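PDB 4HXY: Plm1 from Streptomyces sp. HK803, which probably reduces the beta-keto group of a polyketide intermediate with NADPH, as the ketoreductase domain of the first module of phoslactomycin biosynthesis. Local coordinates for residues D22-L31 / L41-W51; V34-F42 / I135-A144. One frame throughout, in Å; residues are numbered along the deposited sequence.

In the fold
Both contacts lie toward one side of the molecule, their centres about 31 and 28 Å from the centre of the chain, and both use L41 and F42 where the chain turns after helix 36-39. Contact 1 (D22-L31 / L41-W51) joins strand 28-32 to the loop that runs on toward strand 59-63; backbone hydrogen bonds, waters and aromatic packing share the work, with an exposed salt bridge at one end. Contact 2 (V34-F42 / I135-A144) sets helix 36-39 against helix 137-148 mainly through side chains: aliphatic packing inside and, at the outer edge, R140, which also bonds a backbone carbonyl. Each is partly buried. V24 joins them, its CG2 lying 3.7 Å from A144 CA.

Contact 1: D22-L31 / L41-W51; sequences DRVPGNWLLL and LFDDPLTAASW
One face of the W28 indole takes F42 CE1, 3.5 Å from W28 CG and off toward the rim, and on that face V24 CG1 also lies; the two aromatic planes are 41° apart, an oblique meeting. G26 C lies at the indole edge. F42 is itself covered on both faces, by L30 CD1 on one and by L41 CB on the other. W51 has L29 CD2 over its six-membered ring, and its NE1 bonds to T55 O. W28 NE1 donates to P25 O at 3.3 Å, tilted from the ring plane. Shortened to an alanine, this position would probably leave F42 CE1 and V24 CG1 without the indole they pack on, and P25 O without its indole donor.

R23 and D43 close the outer end: NH1 reaches OD2 at 2.8 Å from above the carboxylate plane, the arginine chain being bent at chi3 (-71°) to bring it there. Along the two segments the backbones are tied by V24 N to L41 O (2.9 Å), L46 N to W28 O (2.7 Å) and L30 N to L46 O (2.9 Å). Where the chains part, waters fill in, one of them bridging G26 O and D43 O. The L29-L46 pairing is a single beta bridge, by which a loop borders strand 28-32 while strand 59-63 pairs with it in parallel.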
loop_
_atom_site.group_PDB
_atom_site.type_symbol
_atom_site.label_atom_id
_atom_site.label_comp_id
_atom_site.label_asym_id
_atom_site.label_seq_id
_atom_site.Cartn_x
_atom_site.Cartn_y
_atom_site.Cartn_z
ATOM N N ASP A 22 -24.156 18.405 -14.693
ATOM C CA ASP A 22 -23.839 18.233 -16.125
ATOM C C ASP A 22 -22.513 18.887 -16.535
ATOM O O ASP A 22 -21.964 18.587 -17.597
ATOM C CB ASP A 22 -24.977 18.781 -17.002
ATOM C CG ASP A 22 -25.009 20.304 -17.051
ATOM O OD1 ASP A 22 -25.175 20.936 -15.979
ATOM O OD2 ASP A 22 -24.878 20.869 -18.164
ATOM N N ARG A 23 -22.019 19.788 -15.692
ATOM C CA ARG A 23 -20.768 20.496 -15.941
ATOM C C ARG A 23 -20.216 20.956 -14.599
ATOM O O ARG A 23 -20.887 20.836 -13.575
ATOM C CB ARG A 23 -20.996 21.694 -16.865
ATOM C CG ARG A 23 -21.974 22.744 -16.314
ATOM C CD ARG A 23 -22.256 23.865 -17.330
ATOM N NE ARG A 23 -21.101 24.745 -17.505
ATOM C CZ ARG A 23 -20.739 25.711 -16.658
ATOM N NH1 ARG A 23 -19.657 26.445 -16.910
ATOM N NH2 ARG A 23 -21.442 25.949 -15.551
ATOM N N VAL A 24 -18.990 21.471 -14.610
ATOM C CA VAL A 24 -18.347 21.972 -13.392
ATOM C C VAL A 24 -18.023 23.441 -13.625
ATOM O O VAL A 24 -17.221 23.766 -14.491
ATOM C CB VAL A 24 -17.048 21.201 -13.057
ATOM C CG1 VAL A 24 -16.452 21.720 -11.762
ATOM C CG2 VAL A 24 -17.315 19.704 -12.966
ATOM N N PRO A 25 -18.667 24.342 -12.868
ATOM C CA PRO A 25 -18.414 25.745 -13.137
ATOM C C PRO A 25 -17.089 26.206 -12.579
ATOM O O PRO A 25 -16.594 25.632 -11.600
ATOM C CB PRO A 25 -19.552 26.448 -12.395
ATOM C CG PRO A 25 -19.834 25.566 -11.244
ATOM C CD PRO A 25 -19.598 24.153 -11.744
ATOM N N GLY A 26 -16.545 27.250 -13.195
ATOM C CA GLY A 26 -15.401 27.970 -12.655
ATOM C C GLY A 26 -14.166 27.850 -13.527
ATOM O O GLY A 26 -14.208 27.340 -14.651
ATOM N N ASN A 27 -13.057 28.326 -12.977
ATOM C CA ASN A 27 -11.783 28.384 -13.652
ATOM C C ASN A 27 -10.897 27.279 -13.068
ATOM O O ASN A 27 -10.289 27.474 -12.022
ATOM C CB ASN A 27 -11.175 29.760 -13.392
ATOM C CG ASN A 27 -9.881 30.005 -14.137
ATOM O OD1 ASN A 27 -9.555 29.336 -15.126
ATOM N ND2 ASN A 27 -9.128 30.998 -13.664
ATOM N N TRP A 28 -10.843 26.127 -13.737
ATOM C CA TRP A 28 -10.128 24.969 -13.204
ATOM C C TRP A 28 -8.798 24.755 -13.885
ATOM O O TRP A 28 -8.647 25.032 -15.070
ATOM C CB TRP A 28 -10.990 23.689 -13.262
ATOM C CG TRP A 28 -12.007 23.644 -12.174
ATOM C CD1 TRP A 28 -13.076 24.487 -12.013
ATOM C CD2 TRP A 28 -12.065 22.711 -11.092
ATOM N NE1 TRP A 28 -13.787 24.140 -10.888
ATOM C CE2 TRP A 28 -13.182 23.056 -10.301
ATOM C CE3 TRP A 28 -11.281 21.607 -10.714
ATOM C CZ2 TRP A 28 -13.539 22.335 -9.167
ATOM C CZ3 TRP A 28 -11.626 20.915 -9.586
ATOM C CH2 TRP A 28 -12.746 21.280 -8.821
ATOM N N LEU A 29 -7.852 24.223 -13.122
ATOM C CA LEU A 29 -6.533 23.876 -13.613
ATOM C C LEU A 29 -6.477 22.350 -13.763
ATOM O O LEU A 29 -6.787 21.633 -12.841
ATOM C CB LEU A 29 -5.469 24.332 -12.623
ATOM C CG LEU A 29 -4.052 23.821 -12.855
ATOM C CD1 LEU A 29 -3.481 24.415 -14.124
ATOM C CD2 LEU A 29 -3.205 24.164 -11.673
ATOM N N LEU A 30 -6.101 21.880 -14.941
ATOM C CA LEU A 30 -6.067 20.456 -15.200
ATOM C C LEU A 30 -4.617 20.045 -15.335
ATOM O O LEU A 30 -3.898 20.611 -16.130
ATOM C CB LEU A 30 -6.849 20.138 -16.478
ATOM C CG LEU A 30 -8.353 19.921 -16.363
ATOM C CD1 LEU A 30 -9.011 20.686 -15.254
ATOM C CD2 LEU A 30 -9.055 20.089 -17.675
ATOM N N LEU A 31 -4.216 19.054 -14.543
ATOM C CA LEU A 31 -2.841 18.581 -14.518
ATOM C C LEU A 31 -2.744 17.082 -14.768
ATOM O O LEU A 31 -3.702 16.371 -14.619
ATOM C CB LEU A 31 -2.173 18.895 -13.178
ATOM C CG LEU A 31 -2.169 20.369 -12.801
ATOM C CD1 LEU A 31 -1.654 20.547 -11.408
ATOM C CD2 LEU A 31 -1.321 21.128 -13.785
ATOM N N LEU A 41 -16.005 18.840 -19.149
ATOM C CA LEU A 41 -16.845 19.300 -18.046
ATOM C C LEU A 41 -16.594 20.770 -17.705
ATOM O O LEU A 41 -17.420 21.404 -17.046
ATOM C CB LEU A 41 -16.613 18.446 -16.796
ATOM C CG LEU A 41 -17.184 17.027 -16.828
ATOM C CD1 LEU A 41 -16.668 16.235 -15.635
ATOM C CD2 LEU A 41 -18.715 17.054 -16.820
ATOM N N PHE A 42 -15.452 21.282 -18.156
ATOM C CA PHE A 42 -14.941 22.583 -17.776
ATOM C C PHE A 42 -14.975 23.520 -18.967
ATOM O O PHE A 42 -14.680 23.125 -20.090
ATOM C CB PHE A 42 -13.495 22.460 -17.292
ATOM C CG PHE A 42 -13.326 21.461 -16.194
ATOM C CD1 PHE A 42 -13.558 21.828 -14.881
ATOM C CD2 PHE A 42 -12.962 20.150 -16.470
ATOM C CE1 PHE A 42 -13.442 20.897 -13.864
ATOM C CE2 PHE A 42 -12.822 19.227 -15.457
ATOM C CZ PHE A 42 -13.054 19.595 -14.155
ATOM N N ASP A 43 -15.347 24.768 -18.712
ATOM C CA ASP A 43 -15.273 25.784 -19.738
ATOM C C ASP A 43 -13.895 26.425 -19.621
ATOM O O ASP A 43 -13.527 26.928 -18.561
ATOM C CB ASP A 43 -16.395 26.818 -19.556
ATOM C CG ASP A 43 -17.767 26.278 -19.957
ATOM O OD1 ASP A 43 -17.850 25.300 -20.737
ATOM O OD2 ASP A 43 -18.780 26.833 -19.492
ATOM N N ASP A 44 -13.143 26.371 -20.709
ATOM C CA ASP A 44 -11.851 27.014 -20.825
ATOM C C ASP A 44 -10.880 26.707 -19.681
ATOM O O ASP A 44 -10.288 27.618 -19.096
ATOM C CB ASP A 44 -12.071 28.523 -20.971
ATOM C CG ASP A 44 -12.988 28.852 -22.143
ATOM O OD1 ASP A 44 -14.169 29.181 -21.919
ATOM O OD2 ASP A 44 -12.517 28.743 -23.290
ATOM N N PRO A 45 -10.686 25.413 -19.387
ATOM C CA PRO A 45 -9.777 25.053 -18.303
ATOM C C PRO A 45 -8.334 25.416 -18.588
ATOM O O PRO A 45 -7.916 25.482 -19.749
ATOM C CB PRO A 45 -9.930 23.530 -18.214
ATOM C CG PRO A 45 -10.294 23.099 -19.593
ATOM C CD PRO A 45 -11.177 24.229 -20.121
ATOM N N LEU A 46 -7.576 25.638 -17.518
ATOM C CA LEU A 46 -6.151 25.940 -17.593
ATOM C C LEU A 46 -5.317 24.659 -17.642
ATOM O O LEU A 46 -5.782 23.601 -17.253
ATOM C CB LEU A 46 -5.713 26.742 -16.373
ATOM C CG LEU A 46 -6.478 28.014 -16.014
ATOM C CD1 LEU A 46 -5.967 28.626 -14.718
ATOM C CD2 LEU A 46 -6.380 29.027 -17.173
ATOM N N THR A 47 -4.092 24.780 -18.132
ATOM C CA THR A 47 -3.081 23.713 -18.053
ATOM C C THR A 47 -1.857 24.265 -17.340
ATOM O O THR A 47 -1.781 25.468 -17.050
ATOM C CB THR A 47 -2.635 23.222 -19.457
ATOM O OG1 THR A 47 -1.939 24.283 -20.130
ATOM C CG2 THR A 47 -3.809 22.775 -20.292
ATOM N N ALA A 48 -0.881 23.402 -17.068
ATOM C CA ALA A 48 0.353 23.839 -16.447
ATOM C C ALA A 48 1.038 24.908 -17.323
ATOM O O ALA A 48 1.652 25.840 -16.813
ATOM C CB ALA A 48 1.293 22.661 -16.220
ATOM N N ALA A 49 0.899 24.773 -18.629
ATOM C CA ALA A 49 1.536 25.716 -19.567
ATOM C C ALA A 49 0.814 27.059 -19.640
ATOM O O ALA A 49 1.465 28.102 -19.700
ATOM C CB ALA A 49 1.646 25.094 -20.946
ATOM N N SER A 50 -0.516 27.040 -19.613
ATOM C CA SER A 50 -1.324 28.263 -19.799
ATOM C C SER A 50 -1.633 29.047 -18.518
ATOM O O SER A 50 -1.981 30.225 -18.574
ATOM C CB SER A 50 -2.633 27.920 -20.505
ATOM O OG SER A 50 -3.528 27.219 -19.651
ATOM N N TRP A 51 -1.525 28.390 -17.365
ATOM C CA TRP A 51 -1.853 29.010 -16.084
ATOM C C TRP A 51 -0.931 30.197 -15.791
ATOM O O TRP A 51 0.289 30.055 -15.783
ATOM C CB TRP A 51 -1.737 27.960 -14.973
ATOM C CG TRP A 51 -1.994 28.425 -13.580
ATOM C CD1 TRP A 51 -2.833 29.429 -13.169
ATOM C CD2 TRP A 51 -1.460 27.840 -12.392
ATOM N NE1 TRP A 51 -2.813 29.526 -11.797
ATOM C CE2 TRP A 51 -1.989 28.551 -11.296
ATOM C CE3 TRP A 51 -0.580 26.782 -12.147
ATOM C CZ2 TRP A 51 -1.657 28.246 -9.979
ATOM C CZ3 TRP A 51 -0.253 26.476 -10.837
ATOM C CH2 TRP A 51 -0.780 27.212 -9.770
HETATM O O HOH W 1 -15.868 25.576 -15.992
HETATM O O HOH W 2 -12.376 25.755 -16.098
HETATM O O HOH W 3 -14.791 28.911 -17.071
HETATM O O HOH W 4 -10.449 29.748 -17.559
HETATM O O HOH W 5 -1.308 20.611 -17.311
#

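Contact 2: V34-F42 / I135-A144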
loop_
_atom_site.group_PDB
_atom_site.type_symbol
_atom_site.label_atom_id
_atom_site.label_comp_id
_atom_site.label_asym_id
_atom_site.label_seq_id
_atom_site.Cartn_x
_atom_site.Cartn_y
_atom_site.Cartn_z
ATOM N N VAL A 34 -5.644 14.424 -18.062
ATOM C CA VAL A 34 -7.089 14.472 -17.907
ATOM C C VAL A 34 -7.692 14.156 -19.267
ATOM O O VAL A 34 -7.431 14.868 -20.242
ATOM C CB VAL A 34 -7.556 15.853 -17.393
ATOM C CG1 VAL A 34 -9.048 15.887 -17.240
ATOM C CG2 VAL A 34 -6.874 16.153 -16.052
ATOM N N PRO A 35 -8.480 13.086 -19.353
ATOM C CA PRO A 35 -8.942 12.642 -20.657
ATOM C C PRO A 35 -10.016 13.548 -21.227
ATOM O O PRO A 35 -10.625 14.323 -20.495
ATOM C CB PRO A 35 -9.496 11.250 -20.374
ATOM C CG PRO A 35 -9.955 11.322 -18.986
ATOM C CD PRO A 35 -8.954 12.197 -18.277
ATOM N N PRO A 36 -10.236 13.460 -22.532
ATOM C CA PRO A 36 -11.168 14.403 -23.151
ATOM C C PRO A 36 -12.579 14.396 -22.586
ATOM O O PRO A 36 -13.174 15.470 -22.473
ATOM C CB PRO A 36 -11.154 14.008 -24.639
ATOM C CG PRO A 36 -10.207 12.866 -24.769
ATOM C CD PRO A 36 -9.406 12.757 -23.523
ATOM N N ALA A 37 -13.097 13.226 -22.206
ATOM C CA ALA A 37 -14.461 13.137 -21.665
ATOM C C ALA A 37 -14.618 13.847 -20.320
ATOM O O ALA A 37 -15.737 14.172 -19.920
ATOM C CB ALA A 37 -14.906 11.692 -21.533
ATOM N N LEU A 38 -13.513 14.058 -19.613
ATOM C CA LEU A 38 -13.546 14.895 -18.402
ATOM C C LEU A 38 -13.174 16.364 -18.642
ATOM O O LEU A 38 -13.743 17.245 -17.996
ATOM C CB LEU A 38 -12.644 14.310 -17.321
ATOM C CG LEU A 38 -13.003 12.902 -16.868
ATOM C CD1 LEU A 38 -12.055 12.465 -15.736
ATOM C CD2 LEU A 38 -14.447 12.746 -16.429
ATOM N N GLY A 39 -12.219 16.638 -19.526
ATOM C CA GLY A 39 -11.842 18.017 -19.836
ATOM C C GLY A 39 -13.045 18.839 -20.286
ATOM O O GLY A 39 -13.111 20.060 -20.066
ATOM N N SER A 40 -13.996 18.160 -20.926
ATOM C CA SER A 40 -15.195 18.808 -21.466
ATOM C C SER A 40 -16.221 19.215 -20.410
ATOM O O SER A 40 -17.214 19.875 -20.739
ATOM C CB SER A 40 -15.845 17.909 -22.519
ATOM O OG SER A 40 -16.335 16.709 -21.934
ATOM N N LEU A 41 -16.005 18.840 -19.149
ATOM C CA LEU A 41 -16.845 19.300 -18.046
ATOM C C LEU A 41 -16.594 20.770 -17.705
ATOM O O LEU A 41 -17.420 21.404 -17.046
ATOM C CB LEU A 41 -16.613 18.446 -16.796
ATOM C CG LEU A 41 -17.184 17.027 -16.828
ATOM C CD1 LEU A 41 -16.668 16.235 -15.635
ATOM C CD2 LEU A 41 -18.715 17.054 -16.820
ATOM N N PHE A 42 -15.452 21.282 -18.156
ATOM C CA PHE A 42 -14.941 22.583 -17.776
ATOM C C PHE A 42 -14.975 23.520 -18.967
ATOM O O PHE A 42 -14.680 23.125 -20.090
ATOM C CB PHE A 42 -13.495 22.460 -17.292
ATOM C CG PHE A 42 -13.326 21.461 -16.194
ATOM C CD1 PHE A 42 -13.558 21.828 -14.881
ATOM C CD2 PHE A 42 -12.962 20.150 -16.470
ATOM C CE1 PHE A 42 -13.442 20.897 -13.864
ATOM C CE2 PHE A 42 -12.822 19.227 -15.457
ATOM C CZ PHE A 42 -13.054 19.595 -14.155
ATOM N N ILE A 135 -15.245 6.444 -19.739
ATOM C CA ILE A 135 -16.026 7.522 -19.171
ATOM C C ILE A 135 -17.293 7.736 -19.989
ATOM O O ILE A 135 -17.283 8.373 -21.040
ATOM C CB ILE A 135 -15.191 8.794 -19.078
ATOM C CG1 ILE A 135 -13.979 8.533 -18.177
ATOM C CG2 ILE A 135 -16.023 9.929 -18.475
ATOM C CD1 ILE A 135 -12.923 9.598 -18.246
ATOM N N ASP A 136 -18.379 7.167 -19.497
ATOM C CA ASP A 136 -19.689 7.398 -20.085
ATOM C C ASP A 136 -20.325 8.643 -19.461
ATOM O O ASP A 136 -19.747 9.276 -18.567
ATOM C CB ASP A 136 -20.566 6.137 -19.977
ATOM C CG ASP A 136 -20.823 5.691 -18.536
ATOM O OD1 ASP A 136 -20.514 6.438 -17.584
ATOM O OD2 ASP A 136 -21.335 4.566 -18.365
ATOM N N ASP A 137 -21.505 9.022 -19.951
ATOM C CA ASP A 137 -22.201 10.195 -19.418
ATOM C C ASP A 137 -22.516 10.083 -17.922
ATOM O O ASP A 137 -22.453 11.082 -17.195
ATOM C CB ASP A 137 -23.493 10.482 -20.218
ATOM C CG ASP A 137 -23.270 11.423 -21.416
ATOM O OD1 ASP A 137 -22.411 12.352 -21.357
ATOM O OD2 ASP A 137 -23.986 11.239 -22.431
ATOM N N ALA A 138 -22.858 8.886 -17.455
ATOM C CA ALA A 138 -23.151 8.656 -16.044
ATOM C C ALA A 138 -21.913 8.960 -15.196
ATOM O O ALA A 138 -22.004 9.576 -14.140
ATOM C CB ALA A 138 -23.589 7.218 -15.818
ATOM N N THR A 139 -20.757 8.531 -15.682
ATOM C CA THR A 139 -19.518 8.762 -14.964
ATOM C C THR A 139 -19.166 10.244 -14.938
ATOM O O THR A 139 -18.785 10.790 -13.894
ATOM C CB THR A 139 -18.371 7.962 -15.587
ATOM O OG1 THR A 139 -18.689 6.563 -15.536
ATOM C CG2 THR A 139 -17.080 8.247 -14.843
ATOM N N ARG A 140 -19.305 10.907 -16.079
ATOM C CA ARG A 140 -19.111 12.356 -16.134
ATOM C C ARG A 140 -19.939 13.103 -15.092
ATOM O O ARG A 140 -19.442 14.012 -14.439
ATOM C CB ARG A 140 -19.462 12.888 -17.512
ATOM C CG ARG A 140 -18.437 12.574 -18.543
ATOM C CD ARG A 140 -18.885 13.082 -19.898
ATOM N NE ARG A 140 -18.497 14.468 -20.148
ATOM C CZ ARG A 140 -19.315 15.520 -20.103
ATOM N NH1 ARG A 140 -20.600 15.390 -19.788
ATOM N NH2 ARG A 140 -18.839 16.726 -20.376
ATOM N N ARG A 141 -21.204 12.715 -14.933
ATOM C CA ARG A 141 -22.109 13.410 -14.020
ATOM C C ARG A 141 -21.819 13.141 -12.553
ATOM O O ARG A 141 -21.988 14.032 -11.715
ATOM C CB ARG A 141 -23.574 13.065 -14.327
ATOM C CG ARG A 141 -24.074 13.576 -15.662
ATOM C CD ARG A 141 -25.612 13.503 -15.716
ATOM N NE ARG A 141 -26.093 12.145 -15.426
ATOM C CZ ARG A 141 -26.277 11.181 -16.333
ATOM N NH1 ARG A 141 -26.050 11.393 -17.636
ATOM N NH2 ARG A 141 -26.702 9.983 -15.938
ATOM N N ALA A 142 -21.384 11.928 -12.250
ATOM C CA ALA A 142 -21.002 11.584 -10.906
ATOM C C ALA A 142 -19.783 12.410 -10.489
ATOM O O ALA A 142 -19.725 12.895 -9.381
ATOM C CB ALA A 142 -20.720 10.087 -10.786
ATOM N N LEU A 143 -18.811 12.544 -11.382
ATOM C CA LEU A 143 -17.632 13.356 -11.085
ATOM C C LEU A 143 -17.969 14.840 -10.947
ATOM O O LEU A 143 -17.497 15.517 -10.072
ATOM C CB LEU A 143 -16.539 13.187 -12.139
ATOM C CG LEU A 143 -15.284 13.988 -11.781
ATOM C CD1 LEU A 143 -14.628 13.449 -10.532
ATOM C CD2 LEU A 143 -14.323 13.969 -12.886
ATOM N N ALA A 144 -18.810 15.333 -11.833
ATOM C CA ALA A 144 -19.166 16.744 -11.798
ATOM C C ALA A 144 -19.868 17.104 -10.503
ATOM O O ALA A 144 -19.567 18.111 -9.898
ATOM C CB ALA A 144 -20.025 17.090 -12.983
#
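I135 comes first, its side chain pushed against the first turn of helix 36-39. CD1 meets P35 CG at 3.5 Å and L38 CG at 3.6 Å, lying crosswise to both side chains. With CG1 anti to the carbonyl carbon (chi1 -60°), the branches divide: CD1 reaches P35 and L38, while CG2 lies on A37 CB and also touches L38 CD2.

D136 is the N-cap of helix 137-148: the bond from T139 N to its OD1, at 2.8 Å, caps the first turn, and one from T139 OG1, arriving from the opposite face of the carboxylate plane, adds a second hold on the carboxylate.

R140 carries the polar part. Its chain runs extended through chi2 and then bends at chi3 (88°), turning the guanidinium edge toward A37 O and S40. NE donates to A37 O at 2.8 Å, in the carbonyl plane, and NH2 donates to S40 OG at 2.9 Å; both acceptors lie somewhat tilted from the guanidinium plane. L41 CD2 sits over one guanidinium face, 3.6 Å from NH2, as the two side chains run antiparallel alongside one another. A long salt bridge links NH1 to D137 on the same helix.

L143, almost one turn on, brings CD2 to L38 CD2 at 3.8 Å and more loosely to L41 CD1. A144 CB then touches L41 CD2. Around this pairing, L38 of helix 36-39 and T139 of helix 137-148 both rest on L131 of strand 125-131, and farther along A144 packs on A21 and V24 of the loop before strand 28-32.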